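Local coordinates for spore coat polysaccharide biosynthesis protein spsE (Bacillus subtilis, PDB 1VLI) that probably acts as an N-acylneuraminate-9-phosphate synthase-type enzyme in making the polysaccharide of the spore coat, at residues His226-Pro230 with Ile245-Phe249; Ala27-Ile31 with Ile276-Glu280; Leu206-Pro210 with Ala236-Ala242. All coordinates share one frame; numbering follows the deposited sequence.

Contact 1 of 3, residues His226-Pro230 with Ile245-Phe249; sequences HSEHP and IEKHF
Lys247 and His248, consecutive on one strand, meet the loop 226-230 in different ways, the first by charged hydrogen bonds and the second ring against ring. The polar part is carried by the ammonium group of Lys247. Its NZ donates to Ser227 O at 2.6 Å and to His229 O at 2.8 Å, so one nitrogen joins two carbonyl oxygens of the loop backbone. Neither approach is ideal: NZ stands 37° above the carbonyl plane of Ser227 and is tilted 30° from that of His229. A bend at chi2 (91°) followed by an extended tail carries the amine into the loop. Asp225 adds a salt bridge to NZ, and its other carboxylate oxygen holds Ser227 OG, which lies near the amine at an angle too poor for a bond.

These segments occupy the C-terminal end of a TIM barrel, the usual place for active-site groups: 226-230 follows strand 220-225, and His248 ends the neighbouring parallel strand 244-248. The two histidines belong to the zinc site, with the side chain of His248 about 2 Å from the metal.

The aromatic part is rim to rim. His226 CD2 comes within 3.6 Å of His248 NE2, which lies at the edge of the His226 ring; the ring centroids are 5.4 Å apart and neither ring covers the other's face. His226 NE2 and His248 NE2 are 3.6 Å apart, a spacing consistent with nitrogens gathered at one metal. On the far side of its ring, His226 ND1 is hydrogen-bonded to Val194 O, which helps fix the ring's rotation.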
# COMPACT_ATOMS: atom_id res chain seq x y z
N HIS A 226 8.89 -1.09 8.91
CA HIS A 226 9.09 -2.54 8.93
C HIS A 226 10.21 -3.01 9.86
O HIS A 226 10.55 -4.19 9.89
CB HIS A 226 9.32 -3.08 7.52
CG HIS A 226 8.09 -3.09 6.67
ND1 HIS A 226 8.11 -2.74 5.34
CD2 HIS A 226 6.80 -3.38 6.97
CE1 HIS A 226 6.88 -2.82 4.85
NE2 HIS A 226 6.07 -3.21 5.82
N SER A 227 10.78 -2.08 10.63
CA SER A 227 11.81 -2.40 11.61
C SER A 227 11.21 -2.92 12.91
O SER A 227 10.09 -2.55 13.26
CB SER A 227 12.61 -1.15 11.92
OG SER A 227 11.85 -0.27 12.73
N GLU A 228 12.00 -3.72 13.61
CA GLU A 228 11.60 -4.43 14.83
C GLU A 228 11.31 -3.54 16.04
O GLU A 228 10.29 -3.70 16.71
CB GLU A 228 12.67 -5.45 15.22
CG GLU A 228 12.82 -6.64 14.29
CD GLU A 228 13.57 -7.78 14.95
OE1 GLU A 228 13.03 -8.36 15.92
OE2 GLU A 228 14.70 -8.12 14.51
N HIS A 229 12.25 -2.65 16.33
CA HIS A 229 12.17 -1.80 17.51
C HIS A 229 10.87 -1.00 17.59
O HIS A 229 10.43 -0.45 16.58
CB HIS A 229 13.36 -0.85 17.51
CG HIS A 229 13.60 -0.22 18.85
ND1 HIS A 229 12.81 0.79 19.35
CD2 HIS A 229 14.52 -0.50 19.80
CE1 HIS A 229 13.25 1.12 20.55
NE2 HIS A 229 14.28 0.35 20.85
N PRO A 230 10.26 -0.92 18.77
CA PRO A 230 8.98 -0.19 18.93
C PRO A 230 8.99 1.34 18.68
O PRO A 230 7.99 1.85 18.15
CB PRO A 230 8.56 -0.53 20.38
CG PRO A 230 9.34 -1.75 20.73
CD PRO A 230 10.68 -1.55 20.04
N ILE A 245 2.12 7.06 10.38
CA ILE A 245 3.02 5.95 10.72
C ILE A 245 2.21 4.69 10.62
O ILE A 245 1.10 4.63 11.17
CB ILE A 245 3.59 6.07 12.17
CG1 ILE A 245 4.38 7.35 12.39
CG2 ILE A 245 4.44 4.85 12.56
CD1 ILE A 245 5.70 7.52 11.45
N GLU A 246 2.75 3.69 9.94
CA GLU A 246 2.14 2.37 9.89
C GLU A 246 3.14 1.38 10.53
O GLU A 246 4.34 1.40 10.21
CB GLU A 246 1.87 2.02 8.43
CG GLU A 246 0.93 0.85 8.18
CD GLU A 246 0.82 0.52 6.69
OE1 GLU A 246 1.31 1.31 5.84
OE2 GLU A 246 0.24 -0.54 6.37
N LYS A 247 2.64 0.55 11.46
CA LYS A 247 3.44 -0.52 12.08
C LYS A 247 2.59 -1.77 12.23
O LYS A 247 1.40 -1.67 12.58
CB LYS A 247 3.93 -0.07 13.46
CG LYS A 247 5.06 -0.91 14.08
CD LYS A 247 6.44 -0.39 13.74
CE LYS A 247 7.47 -0.88 14.75
NZ LYS A 247 8.86 -0.52 14.31
N HIS A 248 3.20 -2.94 11.96
CA HIS A 248 2.54 -4.23 12.20
C HIS A 248 2.43 -4.49 13.70
O HIS A 248 3.35 -4.14 14.47
CB HIS A 248 3.29 -5.40 11.58
CG HIS A 248 3.36 -5.35 10.08
ND1 HIS A 248 2.78 -6.32 9.29
CD2 HIS A 248 3.93 -4.47 9.24
CE1 HIS A 248 3.00 -6.03 8.02
NE2 HIS A 248 3.70 -4.91 7.96
N PHE A 249 1.30 -5.08 14.10
CA PHE A 249 1.14 -5.57 15.45
C PHE A 249 0.45 -6.93 15.47
O PHE A 249 -0.21 -7.33 14.52
CB PHE A 249 0.39 -4.56 16.32
CG PHE A 249 -1.11 -4.60 16.17
CD1 PHE A 249 -1.72 -4.13 15.02
CD2 PHE A 249 -1.91 -5.09 17.21
CE1 PHE A 249 -3.09 -4.15 14.88
CE2 PHE A 249 -3.30 -5.12 17.09
CZ PHE A 249 -3.90 -4.66 15.93

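Contact 2 of 3, residues Ala27-Ile31 with Ile276-Glu280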
# COMPACT_ATOMS: atom_id res chain seq x y z
N ALA A 27 -2.24 18.87 12.11
CA ALA A 27 -2.97 17.74 12.65
C ALA A 27 -2.03 16.78 13.39
O ALA A 27 -0.83 16.70 13.05
CB ALA A 27 -3.66 17.00 11.50
N PRO A 28 -2.56 16.02 14.36
CA PRO A 28 -1.80 14.95 15.02
C PRO A 28 -1.35 13.88 14.00
O PRO A 28 -2.04 13.68 13.00
CB PRO A 28 -2.83 14.32 15.97
CG PRO A 28 -3.88 15.35 16.14
CD PRO A 28 -3.95 16.11 14.87
N VAL A 29 -0.22 13.22 14.25
CA VAL A 29 0.21 12.10 13.41
C VAL A 29 -0.90 11.05 13.37
O VAL A 29 -1.49 10.73 14.39
CB VAL A 29 1.57 11.51 13.88
CG1 VAL A 29 1.98 10.29 12.99
CG2 VAL A 29 2.67 12.58 13.78
N PHE A 30 -1.20 10.54 12.17
CA PHE A 30 -2.25 9.53 11.99
C PHE A 30 -1.60 8.15 12.05
O PHE A 30 -0.74 7.80 11.20
CB PHE A 30 -2.97 9.74 10.65
CG PHE A 30 -4.20 8.90 10.47
CD1 PHE A 30 -5.43 9.29 10.98
CD2 PHE A 30 -4.11 7.70 9.77
CE1 PHE A 30 -6.58 8.47 10.81
CE2 PHE A 30 -5.21 6.90 9.58
CZ PHE A 30 -6.47 7.28 10.12
N ILE A 31 -1.99 7.38 13.08
CA ILE A 31 -1.36 6.07 13.37
C ILE A 31 -2.18 4.89 12.94
O ILE A 31 -3.34 4.71 13.39
CB ILE A 31 -0.97 5.93 14.87
CG1 ILE A 31 -0.17 7.12 15.34
CG2 ILE A 31 -0.19 4.63 15.11
CD1 ILE A 31 0.03 7.22 16.82
N ILE A 276 5.45 8.37 19.96
CA ILE A 276 5.03 9.32 18.92
C ILE A 276 4.39 10.57 19.51
O ILE A 276 4.71 11.69 19.10
CB ILE A 276 4.05 8.65 17.90
CG1 ILE A 276 4.81 7.78 16.92
CG2 ILE A 276 3.28 9.70 17.11
CD1 ILE A 276 4.02 6.57 16.46
N ARG A 277 3.51 10.38 20.49
CA ARG A 277 2.70 11.46 20.99
C ARG A 277 3.52 12.40 21.84
O ARG A 277 3.24 13.60 21.91
CB ARG A 277 1.51 10.90 21.77
CG ARG A 277 0.47 10.19 20.89
CD ARG A 277 -0.38 11.13 20.03
NE ARG A 277 -1.34 10.38 19.21
CZ ARG A 277 -1.42 10.44 17.88
NH1 ARG A 277 -0.59 11.22 17.18
NH2 ARG A 277 -2.32 9.72 17.25
N LYS A 278 4.53 11.85 22.51
CA LYS A 278 5.45 12.62 23.33
C LYS A 278 6.34 13.44 22.42
O LYS A 278 6.56 14.63 22.67
CB LYS A 278 6.29 11.68 24.21
CG LYS A 278 7.49 12.33 24.92
CD LYS A 278 8.32 11.24 25.57
CE LYS A 278 8.85 11.70 26.90
NZ LYS A 278 7.72 11.57 27.88
N THR A 279 6.86 12.79 21.38
CA THR A 279 7.71 13.43 20.40
C THR A 279 6.97 14.59 19.78
O THR A 279 7.58 15.62 19.49
CB THR A 279 8.09 12.42 19.31
OG1 THR A 279 8.85 11.37 19.90
CG2 THR A 279 9.04 13.04 18.26
N GLU A 280 5.64 14.46 19.61
CA GLU A 280 4.86 15.52 18.95
C GLU A 280 4.78 16.74 19.83
O GLU A 280 4.93 17.87 19.34
CB GLU A 280 3.44 15.05 18.62
CG GLU A 280 3.28 14.32 17.30
CD GLU A 280 1.89 13.71 17.16
OE1 GLU A 280 1.56 12.78 17.92
OE2 GLU A 280 1.12 14.15 16.28
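The last helix of the TIM barrel, 266-285, is clamped by Arg277 and Glu280 to the backbone of Val29, at the entrance to the first barrel strand, 30-36. Glu280 takes the amide: Val29 N donates to Glu280 OE2 at 2.6 Å in an almost straight bond (170° at the hydrogen), meeting the carboxylate on its syn side but somewhat out of its plane. Arg277 takes the carbonyl of the same residue end-on. Its NH1 lies 3.0 Å and its NH2 3.1 Å from Val29 O, and the oxygen sits in the guanidinium plane. NH2 approaches nearly along the C=O axis (166°), whereas NH1 uses a lone pair in the carbonyl plane. A turn at chi2 (-73°) bends the arginine chain on its way to the loop.

The two grips are coupled, because Arg277 NH1 also forms a salt bridge to Glu280 OE1 at 2.8 Å, one helical turn away. This bond is close to the guanidinium plane, so the arginine is held flat between carboxylate and carbonyl. In barrel terms, the strand that opens the ring of eight and the helix that follows the eighth strand are thereby locked together where the ring closes. Asp59 extends the network: its OD2 accepts from both Arg277 NH2 and Ile31 N.

Apolar packing lies alongside. Ile31 CD1 rests 3.5 Å above one face of the guanidinium, displaced toward its rim, and also meets Ile276 CD1 at 4.1 Å. Ile276 CG2 reaches Val29 CB at the same separation of 4.1 Å. Val29 CG2, beside its own backbone N, packs 3.3 Å from Glu280 OE2, the oxygen that accepts the amide.

Contact 3 of 3, residues Leu206-Pro210 with Ala236-Ala242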
# COMPACT_ATOMS: atom_id res chain seq x y z
N LEU A 206 15.63 7.47 6.33
CA LEU A 206 14.64 8.48 6.74
C LEU A 206 14.80 9.88 6.12
O LEU A 206 13.85 10.67 6.11
CB LEU A 206 14.55 8.57 8.26
CG LEU A 206 14.16 7.33 9.07
CD1 LEU A 206 13.75 7.72 10.48
CD2 LEU A 206 13.01 6.60 8.39
N SER A 207 16.01 10.22 5.63
CA SER A 207 16.18 11.51 4.95
C SER A 207 15.26 11.61 3.71
O SER A 207 15.05 12.69 3.18
CB SER A 207 17.64 11.79 4.59
OG SER A 207 18.18 10.68 3.90
N VAL A 208 14.68 10.49 3.30
CA VAL A 208 13.74 10.47 2.21
C VAL A 208 12.45 11.22 2.53
O VAL A 208 11.82 11.80 1.64
CB VAL A 208 13.42 9.03 1.82
CG1 VAL A 208 12.13 8.94 0.97
CG2 VAL A 208 14.58 8.41 1.10
N ILE A 209 12.05 11.20 3.81
CA ILE A 209 10.80 11.84 4.22
C ILE A 209 10.76 13.36 3.93
O ILE A 209 9.87 13.77 3.18
CB ILE A 209 10.46 11.49 5.69
CG1 ILE A 209 10.08 10.00 5.79
CG2 ILE A 209 9.34 12.41 6.22
CD1 ILE A 209 9.88 9.50 7.25
N PRO A 210 11.67 14.18 4.50
CA PRO A 210 11.78 15.60 4.07
C PRO A 210 11.99 15.85 2.58
O PRO A 210 11.42 16.81 2.06
CB PRO A 210 12.93 16.19 4.92
CG PRO A 210 13.59 15.05 5.56
CD PRO A 210 12.56 13.90 5.64
N ALA A 236 11.85 8.94 15.21
CA ALA A 236 12.80 9.69 14.39
C ALA A 236 12.07 10.19 13.14
O ALA A 236 12.19 11.34 12.78
CB ALA A 236 13.98 8.82 14.02
N ALA A 237 11.25 9.34 12.54
CA ALA A 237 10.43 9.72 11.38
C ALA A 237 9.52 10.91 11.69
O ALA A 237 9.46 11.87 10.89
CB ALA A 237 9.60 8.54 10.91
N VAL A 238 8.81 10.84 12.83
CA VAL A 238 7.90 11.89 13.25
C VAL A 238 8.66 13.20 13.41
O VAL A 238 8.21 14.25 12.95
CB VAL A 238 7.17 11.51 14.58
CG1 VAL A 238 6.56 12.73 15.29
CG2 VAL A 238 6.12 10.47 14.30
N ARG A 239 9.83 13.14 14.03
CA ARG A 239 10.58 14.38 14.20
C ARG A 239 11.32 14.85 12.94
O ARG A 239 11.92 15.90 12.94
CB ARG A 239 11.37 14.44 15.52
CG ARG A 239 12.80 13.97 15.55
CD ARG A 239 13.35 13.86 17.00
NE ARG A 239 13.24 12.48 17.45
CZ ARG A 239 14.20 11.55 17.33
NH1 ARG A 239 15.42 11.86 16.82
NH2 ARG A 239 13.94 10.30 17.74
N LEU A 240 11.22 14.07 11.86
CA LEU A 240 11.61 14.48 10.52
C LEU A 240 10.40 14.89 9.69
O LEU A 240 10.54 15.11 8.51
CB LEU A 240 12.34 13.36 9.77
CG LEU A 240 13.82 13.30 10.12
CD1 LEU A 240 14.48 12.04 9.63
CD2 LEU A 240 14.53 14.49 9.57
N GLY A 241 9.21 14.96 10.29
CA GLY A 241 8.04 15.53 9.65
C GLY A 241 6.96 14.56 9.17
O GLY A 241 5.98 14.99 8.56
N ALA A 242 7.15 13.25 9.37
CA ALA A 242 6.15 12.24 8.90
C ALA A 242 4.78 12.54 9.54
O ALA A 242 4.73 12.89 10.70
CB ALA A 242 6.60 10.82 9.29
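Ile209 and Pro210 meet the carbonyl end of Leu240: Ile209 CG2 and Pro210 CD each lie 3.7 Å from Leu240 O. The peptide of Ala237 is used on both faces, Leu240 N and Ala242 N reaching Ala237 O from opposite sides of its plane. One face of the Arg239 guanidinium lies over Ala236 CA, offset toward the rim, while the arginine side chain also touches Lys289 and Val291.

Across the interface the evidence is for apolar packing. The two branches of Leu240 divide the partners: CD1 is 3.7 Å from Leu206 CB, and CD2 is 4.2 Å from Pro210 CG. Leu206 answers with its own CD1, which reaches Ala236 CB at 3.7 Å. Ile209, its CG1 anti to the carbonyl carbon (chi1 -69°), sets CD1 against two alanines, 3.8 Å from Ala237 CB and 4.1 Å from Ala242 CB. Leu206 CD1 also comes against the backbone N of Ala237, an approach that the small alanine side chains probably permit.

A Schellman motif shapes the second segment. Ala242 N bonds to Ala237 O, Gly241 N bonds to Val238 O at 2.9 Å, and Gly241 is the C-prime residue. Its positive phi of 106° would jam a CB against the preceding carbonyl oxygen, which explains glycine here. The reversal turns the chain out of helix 232-239 toward strand 244-248 and presents Leu240 and Ala242 to helix 208-215.

The two helices thus pack as neighbours on the outside of the barrel. Phe223 of strand 220-225 lies beneath Leu206, Ile209 and Ala237, helix 293-296 touches Ala236 and Leu240, and helix 266-285 meets Val238 and Arg239.

The three contacts lie in one sector of a TIM barrel, toward the seam where neighbouring strands 30-36 and 244-248 meet, with centres about 15 Å apart for contacts 1 and 2 and for 1 and 3, and about 13 Å for 2 and 3. Along the chain the order is 27-31, 206-210, 226-230, 236-242, 245-249, 276-280: contact 2 brackets the others, while contacts 1 and 3 interlace. Ile245 bridges all of them, its N probably hydrogen-bonded to Phe30 O (3.1 Å) and its side chain packed on Val29, Ile276, Ala237 and Val238. The strand ending in the zinc-site His248 thus also carries, through Ile245, the helix packing of contacts 2 and 3.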